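Local coordinates for esterase (Sinorhizobium meliloti 1021, PDB 4TX1), which hydrolyses acetyl esters of carbohydrates as an SGNH-family acetylesterase, and probably acts on aryl esters as well, at the interface of chains A and B. Coordinates in Å, arbitrary orientation; residue numbers count along the deposited sequence, not the author numbering. Chains: chain A/B, Esterase.

The interface of chains A and B. Residues chain A 25, 58-60, 73-75, 81; chain B 83-84, 87-88, 129.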
# COMPACT_ATOMS: atom_id res chain seq x y z
N TRP A 25 -1.95 10.75 23.81
CA TRP A 25 -0.59 11.32 23.71
C TRP A 25 -0.40 12.36 24.83
O TRP A 25 0.64 12.40 25.45
CB TRP A 25 -0.39 11.97 22.35
CG TRP A 25 0.98 12.49 22.07
CD1 TRP A 25 2.05 11.73 21.79
CD2 TRP A 25 1.41 13.84 21.99
NE1 TRP A 25 3.14 12.51 21.52
CE2 TRP A 25 2.78 13.82 21.65
CE3 TRP A 25 0.77 15.07 22.15
CZ2 TRP A 25 3.52 14.97 21.47
CZ3 TRP A 25 1.52 16.25 21.94
CH2 TRP A 25 2.88 16.18 21.62
N GLU A 58 -0.09 4.21 23.87
CA GLU A 58 0.10 4.32 22.41
C GLU A 58 -0.93 5.32 21.90
O GLU A 58 -1.95 4.95 21.31
CB GLU A 58 -0.10 2.93 21.76
CG GLU A 58 1.04 1.97 21.96
CD GLU A 58 2.26 2.15 21.10
OE1 GLU A 58 2.19 2.78 20.02
OE2 GLU A 58 3.28 1.52 21.45
N GLY A 59 -0.68 6.58 22.16
CA GLY A 59 -1.48 7.67 21.66
C GLY A 59 -0.79 8.38 20.53
O GLY A 59 0.33 8.91 20.66
N LEU A 60 -1.47 8.44 19.43
CA LEU A 60 -1.01 9.09 18.18
C LEU A 60 -1.87 10.25 17.77
O LEU A 60 -3.06 10.12 17.53
CB LEU A 60 -0.96 8.05 17.00
CG LEU A 60 -0.53 8.62 15.64
CD1 LEU A 60 0.97 8.96 15.71
CD2 LEU A 60 -0.75 7.58 14.50
N ASP A 73 3.08 12.97 9.42
CA ASP A 73 4.18 12.07 9.19
C ASP A 73 4.00 10.78 9.98
O ASP A 73 4.85 10.42 10.76
CB ASP A 73 5.49 12.77 9.59
CG ASP A 73 6.75 12.14 8.97
OD1 ASP A 73 6.67 11.13 8.24
OD2 ASP A 73 7.89 12.69 9.23
N CYS A 74 2.98 10.01 9.63
CA CYS A 74 2.58 8.83 10.40
C CYS A 74 1.36 8.24 9.69
O CYS A 74 0.74 8.93 8.84
CB CYS A 74 2.19 9.19 11.82
SG CYS A 74 0.94 10.44 12.01
N ASP A 75 1.02 7.02 10.07
CA ASP A 75 -0.23 6.36 9.60
C ASP A 75 -1.23 6.56 10.70
O ASP A 75 -1.13 5.95 11.77
CB ASP A 75 -0.02 4.91 9.26
CG ASP A 75 -1.21 4.23 8.72
OD1 ASP A 75 -2.33 4.82 8.67
OD2 ASP A 75 -0.96 3.08 8.19
N VAL A 81 -2.82 0.17 11.69
CA VAL A 81 -1.72 0.17 12.62
C VAL A 81 -1.89 -0.84 13.75
O VAL A 81 -0.91 -1.37 14.31
CB VAL A 81 -1.37 1.57 13.07
CG1 VAL A 81 -0.32 1.57 14.21
CG2 VAL A 81 -0.91 2.39 11.85
N PRO B 83 8.09 5.96 11.35
CA PRO B 83 7.53 7.30 11.54
C PRO B 83 6.33 7.32 12.49
O PRO B 83 6.22 8.21 13.29
CB PRO B 83 7.13 7.72 10.11
CG PRO B 83 8.11 6.94 9.20
CD PRO B 83 8.22 5.58 9.91
N THR B 84 5.48 6.30 12.43
CA THR B 84 4.30 6.21 13.29
C THR B 84 4.75 6.11 14.77
O THR B 84 4.15 6.70 15.67
CB THR B 84 3.41 5.09 12.81
OG1 THR B 84 2.96 5.39 11.46
CG2 THR B 84 2.15 5.02 13.72
N HIS B 87 6.23 9.33 16.04
CA HIS B 87 5.21 10.35 16.25
C HIS B 87 4.44 10.08 17.51
O HIS B 87 4.03 11.02 18.21
CB HIS B 87 4.23 10.38 15.04
CG HIS B 87 3.71 11.74 14.69
ND1 HIS B 87 4.50 12.68 14.06
CD2 HIS B 87 2.49 12.28 14.81
CE1 HIS B 87 3.78 13.78 13.89
NE2 HIS B 87 2.54 13.56 14.28
N THR B 88 4.23 8.83 17.80
CA THR B 88 3.49 8.36 19.00
C THR B 88 4.24 8.71 20.27
O THR B 88 3.61 9.07 21.33
CB THR B 88 3.34 6.83 18.98
OG1 THR B 88 2.52 6.46 17.90
CG2 THR B 88 2.64 6.29 20.29
N HIS B 129 12.12 13.43 10.55
CA HIS B 129 10.75 13.33 11.05
C HIS B 129 10.09 14.65 11.35
O HIS B 129 10.70 15.60 11.90
CB HIS B 129 10.69 12.40 12.31
CG HIS B 129 9.30 12.05 12.65
ND1 HIS B 129 8.63 11.05 11.97
CD2 HIS B 129 8.40 12.66 13.44
CE1 HIS B 129 7.38 11.03 12.42
NE2 HIS B 129 7.21 11.99 13.30
O HOH W 1 1.72 7.84 23.31
O HOH W 2 0.72 4.31 18.29
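A:Leu60 forms the apolar centre of this patch, where one face of helix 78-89 of chain B packs on loops and a strand end of chain A in a two-fold symmetric interface of the crystal assembly, possibly a biological one. With CG anti to the backbone N, A:Leu60 crosses the helix side chains at about a right angle: CD1 lies 3.6 Å from CB of B:His87, and CD2 meets the methyl CG2 of B:Thr84. The thiol SG of A:Cys74, held over its own backbone and flanked by N and C (chi1 55°), reaches CD2 of the B:His87 imidazole at 3.7 Å. Farther out, B:Thr84 turns its hydroxyl OG1 to the loop and accepts a nearly straight hydrogen bond from the backbone N of A:Asp75 (2.9 Å, 165° at H). An alanine here, without OG1 and CG2, would have neither this tie nor the methyl against A:Leu60, and would probably loosen the helix against chain A. At one rim the carboxylate of A:Asp73 stacks on the B:His129 ring, planes 10° apart, with OD2 over the ring near its rim; within chain B, ND1 of B:His87 and NE2 of B:His129 share a hydrogen bond (2.9 Å), likely to restrain both rings. At the other, one water joins the B:Thr88 carbonyl O to backbone N and O of A:Gly59, and the oxygen of a second lies 2.8 Å from hydroxyl OG1 of B:Thr88 and 2.7 Å from carboxylate OE1 of A:Glu58.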